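Side-chain contacts in importin subunit beta-1 (Saccharomyces cerevisiae, PDB 5OWU), which carries proteins into the nucleus together with importin alpha, the subunit that binds the classical nuclear localization signal of the cargo: residues Q82-Q87 with A123-P128; N494-L499 with D533-T538; N515-A520 with A566-E571. All coordinates share one frame; numbering follows the deposited sequence.

Contact 1: residues Q82-Q87 with A123-P128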
loop_
_atom_site.group_PDB
_atom_site.type_symbol
_atom_site.label_atom_id
_atom_site.label_comp_id
_atom_site.label_asym_id
_atom_site.label_seq_id
_atom_site.Cartn_x
_atom_site.Cartn_y
_atom_site.Cartn_z
ATOM N N GLN A 82 31.592 -2.932 -2.040
ATOM C CA GLN A 82 32.869 -3.636 -2.024
ATOM C C GLN A 82 33.644 -3.441 -3.325
ATOM O O GLN A 82 34.882 -3.379 -3.307
ATOM C CB GLN A 82 32.652 -5.123 -1.752
ATOM C CG GLN A 82 33.959 -5.921 -1.755
ATOM C CD GLN A 82 33.789 -7.348 -1.284
ATOM O OE1 GLN A 82 32.877 -7.662 -0.521
ATOM N NE2 GLN A 82 34.674 -8.225 -1.742
ATOM N N ARG A 83 32.948 -3.352 -4.462
ATOM C CA ARG A 83 33.645 -3.103 -5.721
ATOM C C ARG A 83 34.301 -1.724 -5.728
ATOM O O ARG A 83 35.443 -1.579 -6.174
ATOM C CB ARG A 83 32.691 -3.242 -6.908
ATOM C CG ARG A 83 33.367 -2.891 -8.235
ATOM C CD ARG A 83 32.506 -3.192 -9.432
ATOM N NE ARG A 83 31.258 -2.439 -9.426
ATOM C CZ ARG A 83 30.389 -2.449 -10.431
ATOM N NH1 ARG A 83 30.650 -3.161 -11.515
ATOM N NH2 ARG A 83 29.266 -1.746 -10.360
ATOM N N TRP A 84 33.594 -0.694 -5.267
ATOM C CA TRP A 84 34.219 0.618 -5.131
ATOM C C TRP A 84 35.435 0.550 -4.216
ATOM O O TRP A 84 36.508 1.081 -4.537
ATOM C CB TRP A 84 33.208 1.632 -4.591
ATOM C CG TRP A 84 33.819 2.959 -4.256
ATOM C CD1 TRP A 84 34.208 3.389 -3.025
ATOM C CD2 TRP A 84 34.121 4.024 -5.165
ATOM N NE1 TRP A 84 34.726 4.656 -3.105
ATOM C CE2 TRP A 84 34.685 5.071 -4.407
ATOM C CE3 TRP A 84 33.964 4.198 -6.542
ATOM C CZ2 TRP A 84 35.089 6.277 -4.979
ATOM C CZ3 TRP A 84 34.370 5.391 -7.110
ATOM C CH2 TRP A 84 34.925 6.416 -6.331
ATOM N N ILE A 85 35.288 -0.118 -3.075
ATOM C CA ILE A 85 36.347 -0.110 -2.073
ATOM C C ILE A 85 37.594 -0.825 -2.581
ATOM O O ILE A 85 38.717 -0.337 -2.389
ATOM C CB ILE A 85 35.825 -0.721 -0.759
ATOM C CG1 ILE A 85 34.811 0.245 -0.130
ATOM C CG2 ILE A 85 36.976 -1.024 0.200
ATOM C CD1 ILE A 85 34.001 -0.343 0.985
ATOM N N THR A 86 37.432 -1.982 -3.231
ATOM C CA THR A 86 38.583 -2.807 -3.598
ATOM C C THR A 86 39.055 -2.632 -5.040
ATOM O O THR A 86 40.249 -2.771 -5.300
ATOM C CB THR A 86 38.285 -4.295 -3.367
ATOM O OG1 THR A 86 37.219 -4.726 -4.218
ATOM C CG2 THR A 86 37.912 -4.551 -1.918
ATOM N N GLN A 87 38.174 -2.328 -5.986
ATOM C CA GLN A 87 38.554 -2.317 -7.397
ATOM C C GLN A 87 38.893 -0.938 -7.949
ATOM O O GLN A 87 39.521 -0.853 -9.005
ATOM C CB GLN A 87 37.438 -2.928 -8.249
ATOM C CG GLN A 87 37.077 -4.351 -7.825
ATOM C CD GLN A 87 38.291 -5.270 -7.791
ATOM O OE1 GLN A 87 38.974 -5.450 -8.798
ATOM N NE2 GLN A 87 38.573 -5.844 -6.625
ATOM N N ALA A 123 29.555 9.005 -1.142
ATOM C CA ALA A 123 29.487 9.264 0.293
ATOM C C ALA A 123 28.765 8.143 1.017
ATOM O O ALA A 123 29.182 7.725 2.100
ATOM C CB ALA A 123 28.782 10.599 0.561
ATOM N N ASP A 124 27.664 7.657 0.442
ATOM C CA ASP A 124 26.936 6.563 1.064
ATOM C C ASP A 124 27.812 5.332 1.200
ATOM O O ASP A 124 27.608 4.529 2.116
ATOM C CB ASP A 124 25.681 6.233 0.261
ATOM C CG ASP A 124 24.538 7.199 0.543
ATOM O OD1 ASP A 124 24.628 7.957 1.524
ATOM O OD2 ASP A 124 23.550 7.199 -0.212
ATOM N N ILE A 125 28.792 5.160 0.311
ATOM C CA ILE A 125 29.729 4.055 0.505
ATOM C C ILE A 125 30.784 4.398 1.554
ATOM O O ILE A 125 31.067 3.599 2.448
ATOM C CB ILE A 125 30.384 3.667 -0.827
ATOM C CG1 ILE A 125 29.345 3.044 -1.754
ATOM C CG2 ILE A 125 31.534 2.676 -0.585
ATOM C CD1 ILE A 125 29.739 3.085 -3.216
ATOM N N GLU A 126 31.394 5.577 1.460
ATOM C CA GLU A 126 32.622 5.843 2.202
ATOM C C GLU A 126 32.393 6.351 3.626
ATOM O O GLU A 126 33.119 5.950 4.541
ATOM C CB GLU A 126 33.480 6.843 1.434
ATOM C CG GLU A 126 33.975 6.297 0.078
ATOM C CD GLU A 126 35.251 6.966 -0.394
ATOM O OE1 GLU A 126 35.636 8.007 0.182
ATOM O OE2 GLU A 126 35.874 6.448 -1.345
ATOM N N LEU A 127 31.425 7.238 3.845
ATOM C CA LEU A 127 31.251 7.808 5.179
ATOM C C LEU A 127 31.028 6.741 6.241
ATOM O O LEU A 127 31.639 6.845 7.320
ATOM C CB LEU A 127 30.100 8.826 5.180
ATOM C CG LEU A 127 30.302 10.107 4.366
ATOM C CD1 LEU A 127 29.067 10.987 4.449
ATOM C CD2 LEU A 127 31.519 10.878 4.827
ATOM N N PRO A 128 30.205 5.714 6.020
ATOM C CA PRO A 128 30.094 4.641 7.024
ATOM C C PRO A 128 31.408 3.929 7.304
ATOM O O PRO A 128 31.533 3.279 8.349
ATOM C CB PRO A 128 29.062 3.687 6.404
ATOM C CG PRO A 128 28.302 4.527 5.434
ATOM C CD PRO A 128 29.277 5.518 4.895
#

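Contact 2: residues N494-L499 with D533-T538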
loop_
_atom_site.group_PDB
_atom_site.type_symbol
_atom_site.label_atom_id
_atom_site.label_comp_id
_atom_site.label_asym_id
_atom_site.label_seq_id
_atom_site.Cartn_x
_atom_site.Cartn_y
_atom_site.Cartn_z
ATOM N N ASN A 494 -35.951 -8.673 3.065
ATOM C CA ASN A 494 -37.267 -8.226 2.616
ATOM C C ASN A 494 -37.171 -7.244 1.456
ATOM O O ASN A 494 -38.139 -7.094 0.702
ATOM C CB ASN A 494 -38.035 -7.582 3.771
ATOM C CG ASN A 494 -38.371 -8.567 4.873
ATOM O OD1 ASN A 494 -38.712 -9.721 4.610
ATOM N ND2 ASN A 494 -38.278 -8.113 6.117
ATOM N N PHE A 495 -36.024 -6.586 1.287
ATOM C CA PHE A 495 -35.828 -5.606 0.231
ATOM C C PHE A 495 -34.977 -6.135 -0.912
ATOM O O PHE A 495 -34.694 -5.380 -1.849
ATOM C CB PHE A 495 -35.186 -4.337 0.805
ATOM C CG PHE A 495 -35.992 -3.702 1.903
ATOM C CD1 PHE A 495 -37.013 -2.808 1.609
ATOM C CD2 PHE A 495 -35.737 -4.013 3.226
ATOM C CE1 PHE A 495 -37.760 -2.229 2.624
ATOM C CE2 PHE A 495 -36.477 -3.439 4.242
ATOM C CZ PHE A 495 -37.494 -2.550 3.938
ATOM N N TYR A 496 -34.573 -7.406 -0.866
ATOM C CA TYR A 496 -33.693 -7.932 -1.910
ATOM C C TYR A 496 -34.274 -7.757 -3.307
ATOM O O TYR A 496 -33.569 -7.227 -4.183
ATOM C CB TYR A 496 -33.374 -9.404 -1.623
ATOM C CG TYR A 496 -31.899 -9.686 -1.418
ATOM C CD1 TYR A 496 -31.212 -9.136 -0.346
ATOM C CD2 TYR A 496 -31.200 -10.506 -2.289
ATOM C CE1 TYR A 496 -29.875 -9.394 -0.146
ATOM C CE2 TYR A 496 -29.851 -10.773 -2.099
ATOM C CZ TYR A 496 -29.196 -10.212 -1.029
ATOM O OH TYR A 496 -27.856 -10.472 -0.836
ATOM N N PRO A 497 -35.525 -8.147 -3.588
ATOM C CA PRO A 497 -36.063 -7.964 -4.947
ATOM C C PRO A 497 -35.938 -6.526 -5.429
ATOM O O PRO A 497 -35.299 -6.257 -6.456
ATOM C CB PRO A 497 -37.529 -8.401 -4.809
ATOM C CG PRO A 497 -37.523 -9.353 -3.647
ATOM C CD PRO A 497 -36.485 -8.818 -2.694
ATOM N N ALA A 498 -36.493 -5.589 -4.659
ATOM C CA ALA A 498 -36.432 -4.183 -5.046
ATOM C C ALA A 498 -34.992 -3.740 -5.280
ATOM O O ALA A 498 -34.650 -3.228 -6.354
ATOM C CB ALA A 498 -37.101 -3.322 -3.975
ATOM N N LEU A 499 -34.122 -3.962 -4.294
ATOM C CA LEU A 499 -32.721 -3.594 -4.460
ATOM C C LEU A 499 -32.153 -4.191 -5.744
ATOM O O LEU A 499 -31.583 -3.476 -6.580
ATOM C CB LEU A 499 -31.911 -4.039 -3.235
ATOM C CG LEU A 499 -32.190 -3.230 -1.968
ATOM C CD1 LEU A 499 -31.608 -3.909 -0.747
ATOM C CD2 LEU A 499 -31.630 -1.839 -2.105
ATOM N N ASP A 533 -31.456 -18.703 0.735
ATOM C CA ASP A 533 -32.460 -19.469 0.006
ATOM C C ASP A 533 -33.779 -18.711 -0.075
ATOM O O ASP A 533 -34.498 -18.822 -1.074
ATOM C CB ASP A 533 -32.658 -20.834 0.662
ATOM C CG ASP A 533 -31.470 -21.764 0.444
ATOM O OD1 ASP A 533 -30.839 -21.697 -0.639
ATOM O OD2 ASP A 533 -31.164 -22.559 1.355
ATOM N N THR A 534 -34.089 -17.903 0.944
ATOM C CA THR A 534 -35.342 -17.157 0.959
ATOM C C THR A 534 -35.443 -16.180 -0.202
ATOM O O THR A 534 -36.555 -15.775 -0.554
ATOM C CB THR A 534 -35.496 -16.404 2.286
ATOM O OG1 THR A 534 -35.427 -17.331 3.379
ATOM C CG2 THR A 534 -36.833 -15.679 2.355
ATOM N N VAL A 535 -34.317 -15.788 -0.803
ATOM C CA VAL A 535 -34.344 -14.851 -1.923
ATOM C C VAL A 535 -33.786 -15.542 -3.159
ATOM O O VAL A 535 -33.235 -14.889 -4.053
ATOM C CB VAL A 535 -33.570 -13.556 -1.603
ATOM C CG1 VAL A 535 -34.250 -12.789 -0.459
ATOM C CG2 VAL A 535 -32.126 -13.849 -1.252
ATOM N N ALA A 536 -33.949 -16.866 -3.230
ATOM C CA ALA A 536 -33.463 -17.607 -4.392
ATOM C C ALA A 536 -33.905 -16.950 -5.698
ATOM O O ALA A 536 -33.103 -16.797 -6.628
ATOM C CB ALA A 536 -33.947 -19.055 -4.330
ATOM N N GLU A 537 -35.168 -16.520 -5.775
ATOM C CA GLU A 537 -35.659 -15.945 -7.022
ATOM C C GLU A 537 -34.803 -14.763 -7.461
ATOM O O GLU A 537 -34.450 -14.654 -8.642
ATOM C CB GLU A 537 -37.125 -15.529 -6.887
ATOM C CG GLU A 537 -37.810 -15.308 -8.238
ATOM C CD GLU A 537 -39.299 -15.025 -8.121
ATOM O OE1 GLU A 537 -39.668 -13.962 -7.575
ATOM O OE2 GLU A 537 -40.103 -15.871 -8.574
ATOM N N THR A 538 -34.426 -13.877 -6.528
ATOM C CA THR A 538 -33.634 -12.720 -6.939
ATOM C C THR A 538 -32.270 -13.161 -7.443
ATOM O O THR A 538 -31.747 -12.589 -8.407
ATOM C CB THR A 538 -33.473 -11.707 -5.797
ATOM O OG1 THR A 538 -32.551 -12.209 -4.817
ATOM C CG2 THR A 538 -34.805 -11.421 -5.153
#

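Contact 3: residues N515-A520 with A566-E571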
loop_
_atom_site.group_PDB
_atom_site.type_symbol
_atom_site.label_atom_id
_atom_site.label_comp_id
_atom_site.label_asym_id
_atom_site.label_seq_id
_atom_site.Cartn_x
_atom_site.Cartn_y
_atom_site.Cartn_z
ATOM N N ASN A 515 -18.462 6.099 -12.947
ATOM C CA ASN A 515 -18.379 4.729 -12.453
ATOM C C ASN A 515 -19.716 4.200 -11.948
ATOM O O ASN A 515 -19.749 3.189 -11.238
ATOM C CB ASN A 515 -17.315 4.607 -11.360
ATOM C CG ASN A 515 -16.569 3.298 -11.429
ATOM O OD1 ASN A 515 -16.121 2.889 -12.501
ATOM N ND2 ASN A 515 -16.442 2.620 -10.292
ATOM N N ALA A 516 -20.831 4.823 -12.349
ATOM C CA ALA A 516 -22.130 4.389 -11.840
ATOM C C ALA A 516 -22.500 2.980 -12.301
ATOM O O ALA A 516 -23.142 2.237 -11.552
ATOM C CB ALA A 516 -23.211 5.387 -12.255
ATOM N N ARG A 517 -22.122 2.588 -13.516
ATOM C CA ARG A 517 -22.507 1.265 -13.996
ATOM C C ARG A 517 -21.656 0.170 -13.353
ATOM O O ARG A 517 -22.187 -0.814 -12.822
ATOM C CB ARG A 517 -22.407 1.223 -15.526
ATOM C CG ARG A 517 -22.827 -0.099 -16.150
ATOM C CD ARG A 517 -22.901 0.022 -17.670
ATOM N NE ARG A 517 -21.595 0.256 -18.282
ATOM C CZ ARG A 517 -21.417 0.659 -19.539
ATOM N NH1 ARG A 517 -22.461 0.891 -20.318
ATOM N NH2 ARG A 517 -20.192 0.835 -20.023
ATOM N N ALA A 518 -20.332 0.342 -13.364
ATOM C CA ALA A 518 -19.450 -0.622 -12.711
ATOM C C ALA A 518 -19.795 -0.789 -11.235
ATOM O O ALA A 518 -19.839 -1.918 -10.721
ATOM C CB ALA A 518 -17.992 -0.182 -12.867
ATOM N N SER A 519 -20.050 0.322 -10.536
ATOM C CA SER A 519 -20.435 0.237 -9.133
ATOM C C SER A 519 -21.686 -0.609 -8.968
ATOM O O SER A 519 -21.768 -1.440 -8.050
ATOM C CB SER A 519 -20.644 1.641 -8.563
ATOM O OG SER A 519 -19.419 2.354 -8.578
ATOM N N ALA A 520 -22.658 -0.449 -9.873
ATOM C CA ALA A 520 -23.862 -1.266 -9.772
ATOM C C ALA A 520 -23.513 -2.738 -9.923
ATOM O O ALA A 520 -23.986 -3.582 -9.150
ATOM C CB ALA A 520 -24.885 -0.843 -10.823
ATOM N N ALA A 566 -14.115 1.511 -26.990
ATOM C CA ALA A 566 -13.663 0.133 -26.837
ATOM C C ALA A 566 -13.270 -0.162 -25.397
ATOM O O ALA A 566 -13.595 -1.229 -24.870
ATOM C CB ALA A 566 -12.496 -0.137 -27.781
ATOM N N GLN A 567 -12.565 0.769 -24.746
ATOM C CA GLN A 567 -12.226 0.590 -23.336
ATOM C C GLN A 567 -13.482 0.483 -22.484
ATOM O O GLN A 567 -13.543 -0.322 -21.546
ATOM C CB GLN A 567 -11.359 1.754 -22.847
ATOM C CG GLN A 567 -9.988 1.818 -23.497
ATOM C CD GLN A 567 -9.227 3.088 -23.148
ATOM O OE1 GLN A 567 -9.824 4.115 -22.820
ATOM N NE2 GLN A 567 -7.902 3.021 -23.218
ATOM N N SER A 568 -14.496 1.293 -22.793
ATOM C CA SER A 568 -15.746 1.225 -22.043
ATOM C C SER A 568 -16.398 -0.142 -22.207
ATOM O O SER A 568 -16.804 -0.777 -21.223
ATOM C CB SER A 568 -16.683 2.342 -22.501
ATOM O OG SER A 568 -17.944 2.237 -21.871
ATOM N N LEU A 569 -16.483 -0.623 -23.447
ATOM C CA LEU A 569 -17.042 -1.946 -23.689
ATOM C C LEU A 569 -16.262 -3.022 -22.940
ATOM O O LEU A 569 -16.856 -3.924 -22.337
ATOM C CB LEU A 569 -17.059 -2.236 -25.192
ATOM C CG LEU A 569 -17.584 -3.612 -25.602
ATOM C CD1 LEU A 569 -19.045 -3.784 -25.199
ATOM C CD2 LEU A 569 -17.407 -3.813 -27.099
ATOM N N GLN A 570 -14.928 -2.950 -22.970
ATOM C CA GLN A 570 -14.116 -3.953 -22.285
ATOM C C GLN A 570 -14.372 -3.939 -20.778
ATOM O O GLN A 570 -14.530 -4.997 -20.156
ATOM C CB GLN A 570 -12.636 -3.719 -22.591
ATOM C CG GLN A 570 -12.209 -4.308 -23.932
ATOM C CD GLN A 570 -11.111 -3.512 -24.624
ATOM O OE1 GLN A 570 -10.542 -2.583 -24.048
ATOM N NE2 GLN A 570 -10.804 -3.881 -25.865
ATOM N N GLU A 571 -14.410 -2.746 -20.173
ATOM C CA GLU A 571 -14.702 -2.650 -18.740
ATOM C C GLU A 571 -16.085 -3.206 -18.422
ATOM O O GLU A 571 -16.265 -3.889 -17.408
ATOM C CB GLU A 571 -14.587 -1.196 -18.276
ATOM C CG GLU A 571 -15.114 -0.905 -16.856
ATOM C CD GLU A 571 -14.253 -1.517 -15.760
ATOM O OE1 GLU A 571 -13.198 -2.103 -16.086
ATOM O OE2 GLU A 571 -14.633 -1.410 -14.570
HETATM O O HOH W 1 -17.531 0.594 -18.871
HETATM O O HOH W 2 -20.159 0.755 -22.981
#

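Contact 1: residues Q82-Q87 with A123-P128
The backbones come closest where the CA atoms of Trp-84 and Ile-125 lie 8.0 Å apart, with Ile-85 and Glu-126 next in step at 8.2 Å. The ends of helix 74-87 and helix 109-126 meet here, in the N-terminal part of the HEAT-repeat solenoid. The segment 123-128 belongs to HEAT 3. Trp-84 makes both a polar and an apolar contact. Its CG is anti to the backbone N (chi1 173°), which carries the indole across toward the second helix. Ring atom CD1 of Trp-84 lies 3.7 Å from CG2 of Ile-125, and this methyl approaches the ring obliquely. The same CG2 of Ile-125 also touches CG1 of Ile-85 at 4.1 Å, where the two isoleucine side chains run alongside each other, pointing opposite ways. The other branch of Ile-125 ends with CD1 at 4.0 Å from CB of Trp-84. Glu-126 is buried, and its carboxylate has two partners. OE1 forms a salt bridge with Lys-97 of helix 90-104. That pairing would probably help keep the buried carboxylate charged. OE2 takes the indole N-H, so both oxygens are bonded. The carboxylate and ring planes are turned 54° apart. The hydrogen bond from Trp-84 NE1 to Glu-126 OE2 is 2.8 Å long and fairly straight at 163°; it lies in the ring plane and meets the oxygen on its anti side.

Contact 2: residues N494-L499 with D533-T538
Two torsions set the groups that meet Tyr-496 and Pro-497. In Thr-538, chi1 of 73° puts OG1 between the backbone N and the carbonyl carbon and leaves CG2 beside the backbone N, facing Pro-497. In Val-535, chi1 of -65° places CG1 beside the backbone N and CG2 between N and the carbonyl carbon. This turns CG1 of Val-535 to CB of Tyr-496, at 3.7 Å, and CG2 to the ring, where it lies obliquely, 3.6 Å from CD2 of Tyr-496. The edge of the same ring meets the threonine hydroxyl: OG1 of Thr-538 lies in the ring plane, 3.3 Å from CD2 of Tyr-496. This hydroxyl is held by its own segment. OG1 of Thr-538 gives a 2.9 Å hydrogen bond to O of Val-535, in the carbonyl plane and on a lone pair. The bond ties the first turn of helix 536-553 to its N-cap residue, Val-535. The methyl CG2 of Thr-538 sits 3.7 Å from CG of Pro-497. The contact thus joins the N-terminal ends of two helices, one from HEAT 12 and one from HEAT 13. Tyr-496 reaches on between them: its OH bonds to O of Met-527 in helix 516-530, and its side chain also touches Tyr-530 of that helix and Val-481 of helix 467-484.

Contact 3: residues N515-A520 with A566-E571
The guanidinium of Arg-517 meets Ser-568 with its edge. OG of Ser-568 lies near the guanidinium plane, 3.2 Å from NH2 of Arg-517. A water lies at the edge too, in the plane, and accepts from NH2 of Arg-517 at 2.9 Å. It passes a hydrogen bond on to O of Ser-568 at 2.8 Å. A second water takes another bond from NH2 of Arg-517 at 3.0 Å and is hydrogen-bonded to OG of Ser-568 at 2.9 Å. Two water bridges therefore link one nitrogen to the backbone and the side chain of a single serine. The arginine chain runs straight out from the helix (chi1 -178°), and a bend at chi3 sets the guanidinium beside Ser-568. Its other terminal nitrogen, NH1, bonds to O of Arg-509, so both NH1 and NH2 have partners. Beside this polar link, CB of Ala-518 lies 4.0 Å from OE2 of Glu-571. That oxygen accepts a hydrogen bond from Asn-575, one turn further along helix 563-586. This is a small, partly buried and water-bridged contact between helices 516-530 and 563-586, of the successive repeats HEAT 12 and HEAT 13, as neighbouring repeats stack in a HEAT solenoid.

In the fold
All three contacts join helices of the HEAT solenoid, but contact 1 lies far from the other two. It is near the N-terminus, and contacts 2 and 3 are on the other side of the chain's centre. The centre of contact 1 is 69 Å from that of contact 2 and 53 Å from that of contact 3. Contacts 2 and 3 belong together: both connect HEAT 12 with HEAT 13, and their segments alternate along the chain. Helices 496-507, 516-530, 536-553 and 563-586 follow one another here; contact 2 joins the first and third, contact 3 the second and fourth. Contacts 2 and 3 do not touch: their centres are 25 Å apart and their nearest atoms about 8 Å.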